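Local coordinates for protein R.MvaI (Kocuria varians, PDB 2OA9) that probably cleaves DNA, acting as a monomeric restriction endonuclease that recognises its target sequence asymmetrically, at residues 86-91 / 223-228; 150-155 / 193-198. All blocks are in the same frame, centred on the assembly; numbering follows the deposited sequence.

How the interactions relate
From the N terminus, after three earlier helices, the chain reaches helix 83-91, which supplies residues 86-91 to interaction 1. It then leaves strand 143-151 for helix 152-162, where residues 150-155 begin interaction 2. After 37 further residues, mostly strand, residues 193-198 start helix 195-204 and close that smaller loop. Residues 223-228, at the start of strand 225-235, then close the larger loop of interaction 1, 131 residues long and holding interaction 2 whole, so the two nest without crossing. Their centres lie 24 Å apart and nearest atoms about 6 Å apart. Interaction 1 joins a helix to the antiparallel sheet that contains strands 225-235 and 207-215; interaction 2 joins two helix starts.

Interaction 1: 86-91 / 223-228; sequences MLRNRY and GKTHDH. With CD (cadmium ion), chain L.
Arg88 helps tie helix 83-91 to the start of strand 225-235, reaching Thr225 and Gly223. Its CG sits between the backbone N and carbonyl carbon (chi1 84°), and the side chain is extended from CG to NE. Arg88 NE donates to Thr225 OG1 at 2.8 Å, nearly in the guanidinium plane and fairly straight at 161°. Arg88 NH2 gives a more bent bond to Gly223 O, 2.9 Å, the oxygen tilted out of the guanidinium plane, NH2 arriving on a carbonyl lone pair. A water 3.1 Å from Arg88 NH2 accepts from it and from Thr225 N. Asn89 OD1 lies over one face of the group, near its rim. NH1 bonds to Asn100 O, so all three nitrogens are engaged. A leucine in place of Arg88 would probably leave Thr225 OG1, Gly223 O and Asn100 O each without this donor. Thr85 to Thr225 and Asn84 to Asp227 are further helix-strand bonds. Further along, well away from the guanidinium, His226 and His228 bind cadmium through NE2, at 2.3 and 2.2 Å respectively. Around the contact, Arg88 packs on Ile213 and Ala215, while Leu87 touches strands 207-215, 100-106, 131-138 and 143-151.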
loop_
_atom_site.group_PDB
_atom_site.type_symbol
_atom_site.label_atom_id
_atom_site.label_comp_id
_atom_site.label_asym_id
_atom_site.label_seq_id
_atom_site.Cartn_x
_atom_site.Cartn_y
_atom_site.Cartn_z
ATOM N N MET A 86 -20.243 6.709 -12.524
ATOM C CA MET A 86 -21.036 5.638 -13.137
ATOM C C MET A 86 -21.137 4.428 -12.235
ATOM O O MET A 86 -22.189 3.818 -12.086
ATOM C CB MET A 86 -20.471 5.221 -14.488
ATOM C CG MET A 86 -21.289 4.168 -15.214
ATOM S SD MET A 86 -20.869 2.438 -14.755
ATOM C CE MET A 86 -19.280 2.380 -15.477
ATOM N N LEU A 87 -20.016 4.044 -11.628
ATOM C CA LEU A 87 -19.985 2.836 -10.837
ATOM C C LEU A 87 -20.918 2.947 -9.653
ATOM O O LEU A 87 -21.664 2.027 -9.330
ATOM C CB LEU A 87 -18.581 2.518 -10.346
ATOM C CG LEU A 87 -17.561 2.070 -11.378
ATOM C CD1 LEU A 87 -16.170 2.033 -10.724
ATOM C CD2 LEU A 87 -17.909 0.709 -11.970
ATOM N N ARG A 88 -20.900 4.082 -8.980
ATOM C CA ARG A 88 -21.737 4.196 -7.803
ATOM C C ARG A 88 -23.222 4.226 -8.164
ATOM O O ARG A 88 -24.020 3.546 -7.523
ATOM C CB ARG A 88 -21.295 5.383 -6.927
ATOM C CG ARG A 88 -21.809 6.702 -7.280
ATOM C CD ARG A 88 -21.374 7.805 -6.279
ATOM N NE ARG A 88 -21.766 9.030 -6.854
ATOM C CZ ARG A 88 -22.949 9.601 -6.663
ATOM N NH1 ARG A 88 -23.882 9.040 -5.884
ATOM N NH2 ARG A 88 -23.240 10.731 -7.294
ATOM N N ASN A 89 -23.548 5.006 -9.203
ATOM C CA ASN A 89 -24.947 5.188 -9.561
ATOM C C ASN A 89 -25.509 3.897 -10.176
ATOM O O ASN A 89 -26.620 3.490 -9.851
ATOM C CB ASN A 89 -25.141 6.336 -10.503
ATOM C CG ASN A 89 -25.236 7.659 -9.764
ATOM O OD1 ASN A 89 -25.552 7.642 -8.603
ATOM N ND2 ASN A 89 -24.912 8.753 -10.406
ATOM N N ARG A 90 -24.742 3.235 -11.031
ATOM C CA ARG A 90 -25.239 2.050 -11.728
ATOM C C ARG A 90 -25.205 0.816 -10.832
ATOM O O ARG A 90 -26.191 0.097 -10.737
ATOM C CB ARG A 90 -24.478 1.796 -13.027
ATOM C CG ARG A 90 -25.053 0.655 -13.831
ATOM C CD ARG A 90 -24.290 0.335 -15.067
ATOM N NE ARG A 90 -24.314 1.406 -16.054
ATOM C CZ ARG A 90 -23.557 1.383 -17.150
ATOM N NH1 ARG A 90 -22.717 0.382 -17.378
ATOM N NH2 ARG A 90 -23.602 2.395 -18.007
ATOM N N TYR A 91 -24.078 0.564 -10.172
ATOM C CA TYR A 91 -23.848 -0.704 -9.468
ATOM C C TYR A 91 -23.899 -0.595 -7.948
ATOM O O TYR A 91 -23.882 -1.612 -7.269
ATOM C CB TYR A 91 -22.520 -1.350 -9.882
ATOM C CG TYR A 91 -22.340 -1.509 -11.373
ATOM C CD1 TYR A 91 -21.207 -0.972 -12.009
ATOM C CD2 TYR A 91 -23.254 -2.185 -12.159
ATOM C CE1 TYR A 91 -21.038 -1.077 -13.390
ATOM C CE2 TYR A 91 -23.073 -2.317 -13.516
ATOM C CZ TYR A 91 -21.960 -1.745 -14.159
ATOM O OH TYR A 91 -21.793 -1.849 -15.507
ATOM N N GLY A 223 -25.505 14.990 -3.131
ATOM C CA GLY A 223 -25.852 13.931 -4.057
ATOM C C GLY A 223 -24.745 13.600 -5.050
ATOM O O GLY A 223 -24.843 12.616 -5.771
ATOM N N LYS A 224 -23.673 14.386 -5.062
ATOM C CA LYS A 224 -22.608 14.183 -6.046
ATOM C C LYS A 224 -21.486 13.346 -5.487
ATOM O O LYS A 224 -21.344 13.180 -4.275
ATOM C CB LYS A 224 -22.027 15.510 -6.472
ATOM C CG LYS A 224 -23.065 16.431 -7.123
ATOM C CD LYS A 224 -22.545 17.089 -8.404
ATOM C CE LYS A 224 -23.579 18.071 -8.970
ATOM N NZ LYS A 224 -23.080 19.487 -9.034
ATOM N N THR A 225 -20.633 12.820 -6.376
ATOM C CA THR A 225 -19.593 11.879 -5.980
ATOM C C THR A 225 -18.559 12.442 -4.988
ATOM O O THR A 225 -18.025 13.528 -5.174
ATOM C CB THR A 225 -18.907 11.393 -7.245
ATOM O OG1 THR A 225 -19.896 10.770 -8.077
ATOM C CG2 THR A 225 -17.857 10.336 -6.967
ATOM N N HIS A 226 -18.318 11.674 -3.930
ATOM C CA HIS A 226 -17.299 11.999 -2.944
ATOM C C HIS A 226 -16.354 10.806 -2.905
ATOM O O HIS A 226 -16.674 9.764 -2.370
ATOM C CB HIS A 226 -17.961 12.247 -1.584
ATOM C CG HIS A 226 -16.998 12.552 -0.480
ATOM N ND1 HIS A 226 -17.345 12.413 0.846
ATOM C CD2 HIS A 226 -15.728 13.038 -0.493
ATOM C CE1 HIS A 226 -16.309 12.745 1.605
ATOM N NE2 HIS A 226 -15.314 13.125 0.816
ATOM N N ASP A 227 -15.176 10.957 -3.482
ATOM C CA ASP A 227 -14.271 9.829 -3.669
ATOM C C ASP A 227 -12.842 10.325 -3.483
ATOM O O ASP A 227 -12.461 11.272 -4.144
ATOM C CB ASP A 227 -14.475 9.333 -5.104
ATOM C CG ASP A 227 -13.563 8.145 -5.498
ATOM O OD1 ASP A 227 -13.037 7.448 -4.638
ATOM O OD2 ASP A 227 -13.331 7.859 -6.691
ATOM N N HIS A 228 -12.060 9.705 -2.599
ATOM C CA HIS A 228 -10.652 10.096 -2.413
ATOM C C HIS A 228 -9.686 9.256 -3.263
ATOM O O HIS A 228 -8.468 9.465 -3.206
ATOM C CB HIS A 228 -10.290 10.119 -0.909
ATOM C CG HIS A 228 -11.040 11.167 -0.134
ATOM N ND1 HIS A 228 -11.704 10.906 1.047
ATOM C CD2 HIS A 228 -11.260 12.476 -0.402
ATOM C CE1 HIS A 228 -12.292 12.008 1.477
ATOM N NE2 HIS A 228 -12.035 12.979 0.619
HETATM CD CD CD L . -13.489 14.379 1.488
HETATM O O HOH W 1 -21.985 12.912 -9.164
#

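Interaction 2: 150-155 / 193-198; sequences WSFDSL and LTVQSL
Val195 sends a single methyl, CG2, into the first turn of helix 152-162, where it meets Phe152 and Leu155. That methyl, Val195 CG2, is 3.9 Å from Leu155 CB and equally 3.9 Å from Phe152 O. Val195 CG2 also comes within 4.4 Å of Phe152 CG, approaching the ring obliquely. The rotamer explains the reach: CG1 sits between the backbone N and carbonyl carbon (chi1 67°), which puts CG2 anti to N and projects it across the gap. Beyond this methyl the two leucines meet by their methyls, Leu155 CD1 to Leu198 CD2 at 4.1 Å, their side chains crossing at about a right angle. Leu155 holds CG beside its backbone N and carries CD1 straight outward (chi2 175°). Leu198 has CG anti to N instead, and its chi2 of 77° leaves CD2 as the extended branch that does the touching. All four touching residues are buried, and the contact is purely van der Waals. Phe73 lies against both leucines, and Val132 against Phe152 and Leu155; the Phe152 side chain is also about 4 Å from that of Ile125, a calcium-site residue in another structure of this enzyme.

Each helix start is fixed by its own N-cap. Ser151 OG accepts from Ser154 N at 3.1 Å, and Thr194 OG1 from Ser197 N at 3.0 Å. The arrangement is aliphatic packing between the first turns of two N-capped helices, each following a β-strand, in a mixed α/β enzyme of the PDDEXK clan.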
loop_
_atom_site.group_PDB
_atom_site.type_symbol
_atom_site.label_atom_id
_atom_site.label_comp_id
_atom_site.label_asym_id
_atom_site.label_seq_id
_atom_site.Cartn_x
_atom_site.Cartn_y
_atom_site.Cartn_z
ATOM N N TRP A 150 -7.790 0.977 -15.422
ATOM C CA TRP A 150 -6.630 1.799 -15.067
ATOM C C TRP A 150 -5.550 1.449 -16.042
ATOM O O TRP A 150 -5.221 0.274 -16.193
ATOM C CB TRP A 150 -6.103 1.462 -13.646
ATOM C CG TRP A 150 -7.006 1.777 -12.511
ATOM C CD1 TRP A 150 -6.955 2.880 -11.710
ATOM C CD2 TRP A 150 -8.092 0.985 -12.025
ATOM N NE1 TRP A 150 -7.923 2.821 -10.742
ATOM C CE2 TRP A 150 -8.666 1.679 -10.931
ATOM C CE3 TRP A 150 -8.669 -0.228 -12.418
ATOM C CZ2 TRP A 150 -9.768 1.182 -10.243
ATOM C CZ3 TRP A 150 -9.743 -0.717 -11.732
ATOM C CH2 TRP A 150 -10.289 -0.015 -10.644
ATOM N N SER A 151 -4.970 2.416 -16.731
ATOM C CA SER A 151 -3.840 2.087 -17.578
ATOM C C SER A 151 -2.597 1.714 -16.795
ATOM O O SER A 151 -2.388 2.206 -15.676
ATOM C CB SER A 151 -3.497 3.289 -18.483
ATOM O OG SER A 151 -3.096 4.406 -17.709
ATOM N N PHE A 152 -1.744 0.874 -17.366
ATOM C CA PHE A 152 -0.480 0.561 -16.712
ATOM C C PHE A 152 0.335 1.842 -16.486
ATOM O O PHE A 152 0.986 1.972 -15.467
ATOM C CB PHE A 152 0.385 -0.397 -17.550
ATOM C CG PHE A 152 0.044 -1.885 -17.437
ATOM C CD1 PHE A 152 0.965 -2.843 -17.848
ATOM C CD2 PHE A 152 -1.166 -2.318 -16.946
ATOM C CE1 PHE A 152 0.674 -4.193 -17.773
ATOM C CE2 PHE A 152 -1.469 -3.654 -16.896
ATOM C CZ PHE A 152 -0.554 -4.601 -17.290
ATOM N N ASP A 153 0.312 2.778 -17.435
ATOM C CA ASP A 153 1.113 3.997 -17.290
ATOM C C ASP A 153 0.652 4.838 -16.109
ATOM O O ASP A 153 1.475 5.419 -15.409
ATOM C CB ASP A 153 1.081 4.821 -18.595
ATOM C CG ASP A 153 1.921 4.188 -19.689
ATOM O OD1 ASP A 153 1.883 4.676 -20.839
ATOM O OD2 ASP A 153 2.647 3.187 -19.483
ATOM N N SER A 154 -0.651 4.885 -15.868
ATOM C CA SER A 154 -1.180 5.630 -14.740
ATOM C C SER A 154 -0.708 5.013 -13.434
ATOM O O SER A 154 -0.392 5.728 -12.492
ATOM C CB SER A 154 -2.701 5.741 -14.783
ATOM O OG SER A 154 -3.385 4.544 -14.426
ATOM N N LEU A 155 -0.703 3.690 -13.387
ATOM C CA LEU A 155 -0.310 2.982 -12.179
ATOM C C LEU A 155 1.170 3.133 -11.955
ATOM O O LEU A 155 1.607 3.322 -10.833
ATOM C CB LEU A 155 -0.707 1.499 -12.260
ATOM C CG LEU A 155 -2.217 1.273 -12.357
ATOM C CD1 LEU A 155 -2.439 -0.214 -12.547
ATOM C CD2 LEU A 155 -3.006 1.819 -11.181
ATOM N N LEU A 193 8.637 -1.238 -6.210
ATOM C CA LEU A 193 7.630 -2.182 -6.705
ATOM C C LEU A 193 7.285 -1.801 -8.126
ATOM O O LEU A 193 6.907 -0.658 -8.360
ATOM C CB LEU A 193 6.361 -2.136 -5.850
ATOM C CG LEU A 193 5.169 -3.003 -6.276
ATOM C CD1 LEU A 193 5.484 -4.409 -5.978
ATOM C CD2 LEU A 193 3.916 -2.554 -5.499
ATOM N N THR A 194 7.394 -2.754 -9.054
ATOM C CA THR A 194 7.086 -2.499 -10.456
ATOM C C THR A 194 5.595 -2.631 -10.727
ATOM O O THR A 194 4.862 -3.294 -9.990
ATOM C CB THR A 194 7.789 -3.474 -11.393
ATOM O OG1 THR A 194 7.352 -4.798 -11.109
ATOM C CG2 THR A 194 9.330 -3.499 -11.198
ATOM N N VAL A 195 5.133 -2.011 -11.816
ATOM C CA VAL A 195 3.751 -2.203 -12.213
ATOM C C VAL A 195 3.461 -3.665 -12.552
ATOM O O VAL A 195 2.395 -4.144 -12.277
ATOM C CB VAL A 195 3.307 -1.215 -13.338
ATOM C CG1 VAL A 195 4.024 -1.503 -14.628
ATOM C CG2 VAL A 195 1.781 -1.239 -13.469
ATOM N N GLN A 196 4.409 -4.371 -13.146
ATOM C CA GLN A 196 4.214 -5.778 -13.464
ATOM C C GLN A 196 4.006 -6.614 -12.206
ATOM O O GLN A 196 3.155 -7.498 -12.179
ATOM C CB GLN A 196 5.394 -6.328 -14.262
ATOM C CG GLN A 196 5.421 -5.849 -15.687
ATOM C CD GLN A 196 5.951 -4.425 -15.812
ATOM O OE1 GLN A 196 6.656 -3.920 -14.918
ATOM N NE2 GLN A 196 5.609 -3.771 -16.922
ATOM N N SER A 197 4.768 -6.312 -11.156
ATOM C CA SER A 197 4.639 -7.053 -9.901
ATOM C C SER A 197 3.318 -6.696 -9.219
ATOM O O SER A 197 2.650 -7.545 -8.637
ATOM C CB SER A 197 5.790 -6.713 -8.970
ATOM O OG SER A 197 7.000 -7.270 -9.383
ATOM N N LEU A 198 2.940 -5.429 -9.318
ATOM C CA LEU A 198 1.664 -4.990 -8.797
ATOM C C LEU A 198 0.540 -5.773 -9.409
ATOM O O LEU A 198 -0.345 -6.246 -8.720
ATOM C CB LEU A 198 1.473 -3.497 -9.061
ATOM C CG LEU A 198 0.115 -2.905 -8.700
ATOM C CD1 LEU A 198 0.063 -2.721 -7.212
ATOM C CD2 LEU A 198 -0.163 -1.571 -9.404
#